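Local coordinates for protein exodeoxyribonuclease III (Archaeoglobus fulgidus, PDB 2VOA) that cleaves DNA at abasic sites as an AP endonuclease of the exonuclease III family, probably with magnesium or manganese ions, at residues A150-P153 with I154-H157; Y117-K120 with L121-E125. The protein carries 1 engineered substitution. All coordinates share one frame; numbering follows the deposited sequence.

How the contacts relate
The two contacts show how one helix and the loop that follows the next strand of a DNase I-like fold come to lie beside the same neighbour, helix 170-180, which side chains of each contact touch. Helix 115-134, which carries contact 2, crosses from strand 99-105 to its parallel neighbour 141-144, and contact 1 lies in the loop after that strand. Their centres are 19 Å apart and their nearest atoms about 7 Å, without touching. N148, a predicted metal ligand, relates them to the active site: its side chain is about 4 Å from that of K120 and about 9 Å from that of A150. Nearest atoms of contacts 1 and 2 are about 12 and 9 Å from bound nucleic acid.

Contact 1 of 2, residues A150-P153 with I154-H157; sequences APEP and IDVH
A short 3-10 turn, set in the loop between strand 141-144 and helix 170-180 of the DNase I-like fold, is formed where E152 and P153 meet D155 and V156. Its two backbone bonds each span three residues: D155 N donates to E152 O at 2.9 Å, and V156 N reaches P153 O at 3.2 Å. Both donors stand well above the carbonyl planes, as fits a turn closed by i+3 bonds.

The side chain of D155 folds back over the turn. With CG beside its own backbone N (chi1 -63°), OD1 accepts the E152 N-H over 2.9 Å through its anti lone pair, so E152 and D155 hold each other by a reciprocal pair of bonds. The same oxygen lies 3.2 Å from P151 CD, where the proline ring crosses the aspartate at about a right angle. OD2 forms salt bridges with R189 and R216, which would probably favour the charged carboxylate. E152 turns its own carboxylate away, OE1 pairing with K177 on helix 170-180.

On the apolar side, A150 CB rests 3.6 Å from D155 CB and presses against V156 CG1, a tight carbon contact of 3.3 Å.

Contact 2 of 2, residues Y117-K120 with L121-E125; sequences YQYK and LQWLE
Just over two turns of helix 115-134, the helix of a beta-alpha-beta crossover from strand 99-105 to strand 141-144, illustrate how residues four apart, such as Y117 and L121 or Y119 and W123, bring their side chains together. The backbone follows the usual alpha-helical pattern, with L121, Q122, W123 and L124 donating to the carbonyls of Y117, Q118, Y119 and K120.

Apolar contact comes first at L121, whose CG lies over one face of the Y117 ring, offset toward the rim, while CD1 approaches CE2 to 3.7 Å. The other branch, CD2, sits 4.0 Å from Y117 OH. This phenol oxygen is hydrogen-bonded to H169 ND1 and A172 N. Shortened to an alanine, L121 would lose CG and both CD branches, which is likely to strip the Y117 ring of these contacts and open a gap between it and D171 of helix 170-180.

The aromatic pair Y119 and W123 meets obliquely, ring centroids 5.7 Å apart and planes at 57°. With chi1 at -171°, Y119 swings CG away from its own amide nitrogen, and the ring runs toward W123 until CE2 comes 3.7 Å from W123 CD1. Both Y119 OH and W123 NE1 hydrogen-bond to OD2 of D87, so a single carboxylate oxygen ties the two rings together at their polar ends.

Polar links complete the contact. K120 runs out fully extended, and its NZ is gripped by three backbone carbonyls, tying the helix to N148, itself a predicted magnesium ligand, and to Q108 and V166. Between two exposed glutamines, a water donates to both amide oxygens, standing 2.8 Å from Q118 OE1 and 2.9 Å from Q122 OE1.

Contact 1 of 2, residues A150-P153 with I154-H157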
loop_
_atom_site.group_PDB
_atom_site.type_symbol
_atom_site.label_atom_id
_atom_site.label_comp_id
_atom_site.label_asym_id
_atom_site.label_seq_id
_atom_site.Cartn_x
_atom_site.Cartn_y
_atom_site.Cartn_z
ATOM N N ALA A 150 -14.516 9.964 -25.024
ATOM C CA ALA A 150 -13.503 10.667 -25.800
ATOM C C ALA A 150 -14.239 11.111 -27.081
ATOM O O ALA A 150 -14.508 10.280 -27.981
ATOM C CB ALA A 150 -12.364 9.717 -26.128
ATOM N N PRO A 151 -14.634 12.400 -27.143
ATOM C CA PRO A 151 -15.594 12.789 -28.196
ATOM C C PRO A 151 -15.036 12.856 -29.624
ATOM O O PRO A 151 -15.799 12.643 -30.580
ATOM C CB PRO A 151 -16.055 14.187 -27.754
ATOM C CG PRO A 151 -14.882 14.746 -27.009
ATOM C CD PRO A 151 -14.282 13.544 -26.270
ATOM N N GLU A 152 -13.738 13.158 -29.770
ATOM C CA GLU A 152 -13.131 13.275 -31.109
ATOM C C GLU A 152 -11.980 12.293 -31.282
ATOM O O GLU A 152 -11.403 11.875 -30.276
ATOM C CB GLU A 152 -12.600 14.709 -31.321
ATOM C CG GLU A 152 -13.666 15.807 -31.162
ATOM C CD GLU A 152 -14.802 15.707 -32.168
ATOM O OE1 GLU A 152 -15.886 16.268 -31.876
ATOM O OE2 GLU A 152 -14.631 15.097 -33.257
ATOM N N PRO A 153 -11.593 11.991 -32.539
ATOM C CA PRO A 153 -10.482 11.037 -32.726
ATOM C C PRO A 153 -9.172 11.455 -32.021
ATOM O O PRO A 153 -8.443 10.600 -31.540
ATOM C CB PRO A 153 -10.317 10.934 -34.246
ATOM C CG PRO A 153 -11.583 11.522 -34.867
ATOM C CD PRO A 153 -12.133 12.498 -33.823
ATOM N N ILE A 154 -8.894 12.753 -31.943
ATOM C CA ILE A 154 -7.700 13.235 -31.202
ATOM C C ILE A 154 -7.682 12.864 -29.700
ATOM O O ILE A 154 -6.624 12.846 -29.069
ATOM C CB ILE A 154 -7.501 14.764 -31.394
ATOM C CG1 ILE A 154 -6.092 15.216 -30.961
ATOM C CG2 ILE A 154 -8.624 15.534 -30.693
ATOM C CD1 ILE A 154 -4.977 14.528 -31.642
ATOM N N ASP A 155 -8.853 12.523 -29.142
ATOM C CA ASP A 155 -8.967 12.184 -27.715
ATOM C C ASP A 155 -8.586 10.745 -27.362
ATOM O O ASP A 155 -8.615 10.365 -26.191
ATOM C CB ASP A 155 -10.391 12.470 -27.209
ATOM C CG ASP A 155 -10.749 13.935 -27.299
ATOM O OD1 ASP A 155 -11.680 14.267 -28.059
ATOM O OD2 ASP A 155 -10.071 14.762 -26.635
ATOM N N VAL A 156 -8.218 9.958 -28.366
ATOM C CA VAL A 156 -7.794 8.566 -28.142
ATOM C C VAL A 156 -6.510 8.282 -28.940
ATOM O O VAL A 156 -6.262 8.885 -30.003
ATOM C CB VAL A 156 -8.913 7.503 -28.516
ATOM C CG1 VAL A 156 -10.202 7.740 -27.736
ATOM C CG2 VAL A 156 -9.185 7.446 -30.017
ATOM N N HIS A 157 -5.692 7.367 -28.436
ATOM C CA HIS A 157 -4.426 7.067 -29.116
ATOM C C HIS A 157 -4.578 6.346 -30.471
ATOM O O HIS A 157 -3.724 6.499 -31.361
ATOM C CB HIS A 157 -3.475 6.292 -28.186
ATOM C CG HIS A 157 -4.042 5.004 -27.673
ATOM N ND1 HIS A 157 -4.169 3.879 -28.458
ATOM C CD2 HIS A 157 -4.500 4.661 -26.448
ATOM C CE1 HIS A 157 -4.699 2.903 -27.741
ATOM N NE2 HIS A 157 -4.901 3.349 -26.515
#

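Contact 2 of 2, residues Y117-K120 with L121-E125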
loop_
_atom_site.group_PDB
_atom_site.type_symbol
_atom_site.label_atom_id
_atom_site.label_comp_id
_atom_site.label_asym_id
_atom_site.label_seq_id
_atom_site.Cartn_x
_atom_site.Cartn_y
_atom_site.Cartn_z
ATOM N N TYR A 117 -23.851 -0.614 -20.797
ATOM C CA TYR A 117 -23.696 0.368 -21.894
ATOM C C TYR A 117 -25.012 1.077 -22.173
ATOM O O TYR A 117 -25.027 2.287 -22.334
ATOM C CB TYR A 117 -23.116 -0.249 -23.162
ATOM C CG TYR A 117 -22.753 0.800 -24.213
ATOM C CD1 TYR A 117 -21.740 1.744 -23.960
ATOM C CD2 TYR A 117 -23.398 0.819 -25.451
ATOM C CE1 TYR A 117 -21.388 2.709 -24.914
ATOM C CE2 TYR A 117 -23.056 1.789 -26.438
ATOM C CZ TYR A 117 -22.055 2.706 -26.156
ATOM O OH TYR A 117 -21.718 3.644 -27.091
ATOM N N GLN A 118 -26.118 0.330 -22.168
ATOM C CA GLN A 118 -27.430 0.973 -22.361
ATOM C C GLN A 118 -27.692 1.941 -21.204
ATOM O O GLN A 118 -28.236 3.038 -21.396
ATOM C CB GLN A 118 -28.536 -0.073 -22.464
ATOM C CG GLN A 118 -28.428 -0.931 -23.751
ATOM C CD GLN A 118 -28.311 -0.067 -25.002
ATOM O OE1 GLN A 118 -29.152 0.804 -25.247
ATOM N NE2 GLN A 118 -27.256 -0.288 -25.785
ATOM N N TYR A 119 -27.298 1.541 -20.000
ATOM C CA TYR A 119 -27.443 2.435 -18.838
ATOM C C TYR A 119 -26.619 3.730 -18.994
ATOM O O TYR A 119 -27.117 4.825 -18.703
ATOM C CB TYR A 119 -27.109 1.704 -17.518
ATOM C CG TYR A 119 -27.477 2.569 -16.337
ATOM C CD1 TYR A 119 -28.827 2.754 -15.987
ATOM C CD2 TYR A 119 -26.505 3.254 -15.629
ATOM C CE1 TYR A 119 -29.183 3.573 -14.920
ATOM C CE2 TYR A 119 -26.842 4.080 -14.547
ATOM C CZ TYR A 119 -28.181 4.238 -14.220
ATOM O OH TYR A 119 -28.524 5.045 -13.175
ATOM N N LYS A 120 -25.402 3.608 -19.521
ATOM C CA LYS A 120 -24.557 4.775 -19.828
ATOM C C LYS A 120 -25.268 5.718 -20.817
ATOM O O LYS A 120 -25.310 6.947 -20.621
ATOM C CB LYS A 120 -23.212 4.314 -20.404
ATOM C CG LYS A 120 -22.273 5.479 -20.825
ATOM C CD LYS A 120 -21.000 4.889 -21.405
ATOM C CE LYS A 120 -19.952 5.957 -21.591
ATOM N NZ LYS A 120 -18.609 5.355 -21.878
ATOM N N LEU A 121 -25.816 5.155 -21.883
ATOM C CA LEU A 121 -26.505 5.976 -22.902
ATOM C C LEU A 121 -27.704 6.670 -22.277
ATOM O O LEU A 121 -27.917 7.857 -22.477
ATOM C CB LEU A 121 -26.904 5.150 -24.132
ATOM C CG LEU A 121 -25.740 4.491 -24.911
ATOM C CD1 LEU A 121 -26.279 3.624 -26.089
ATOM C CD2 LEU A 121 -24.729 5.556 -25.378
ATOM N N GLN A 122 -28.478 5.919 -21.503
ATOM C CA GLN A 122 -29.621 6.500 -20.816
ATOM C C GLN A 122 -29.198 7.622 -19.854
ATOM O O GLN A 122 -29.906 8.621 -19.718
ATOM C CB GLN A 122 -30.402 5.389 -20.105
ATOM C CG GLN A 122 -31.092 4.460 -21.092
ATOM C CD GLN A 122 -31.503 3.126 -20.479
ATOM O OE1 GLN A 122 -31.776 2.161 -21.199
ATOM N NE2 GLN A 122 -31.544 3.063 -19.156
ATOM N N TRP A 123 -28.043 7.458 -19.188
ATOM C CA TRP A 123 -27.520 8.438 -18.216
ATOM C C TRP A 123 -27.168 9.737 -18.929
ATOM O O TRP A 123 -27.537 10.823 -18.478
ATOM C CB TRP A 123 -26.264 7.898 -17.537
ATOM C CG TRP A 123 -26.073 8.358 -16.099
ATOM C CD1 TRP A 123 -26.591 7.758 -14.984
ATOM C CD2 TRP A 123 -25.335 9.505 -15.631
ATOM N NE1 TRP A 123 -26.210 8.442 -13.851
ATOM C CE2 TRP A 123 -25.436 9.516 -14.211
ATOM C CE3 TRP A 123 -24.587 10.515 -16.269
ATOM C CZ2 TRP A 123 -24.816 10.507 -13.410
ATOM C CZ3 TRP A 123 -23.962 11.492 -15.475
ATOM C CH2 TRP A 123 -24.084 11.481 -14.062
ATOM N N LEU A 124 -26.502 9.609 -20.083
ATOM C CA LEU A 124 -26.171 10.785 -20.900
ATOM C C LEU A 124 -27.429 11.494 -21.427
ATOM O O LEU A 124 -27.462 12.727 -21.484
ATOM C CB LEU A 124 -25.221 10.413 -22.050
ATOM C CG LEU A 124 -23.778 10.094 -21.606
ATOM C CD1 LEU A 124 -23.053 9.474 -22.800
ATOM C CD2 LEU A 124 -23.036 11.350 -21.047
ATOM N N GLU A 125 -28.480 10.743 -21.742
ATOM C CA GLU A 125 -29.738 11.362 -22.163
ATOM C C GLU A 125 -30.396 12.091 -20.969
ATOM O O GLU A 125 -30.896 13.217 -21.089
ATOM C CB GLU A 125 -30.692 10.309 -22.743
ATOM C CG GLU A 125 -32.117 10.807 -23.029
ATOM C CD GLU A 125 -32.222 11.752 -24.228
ATOM O OE1 GLU A 125 -33.367 12.193 -24.534
ATOM O OE2 GLU A 125 -31.187 12.034 -24.891
HETATM O O HOH W 1 -31.298 2.239 -24.072
#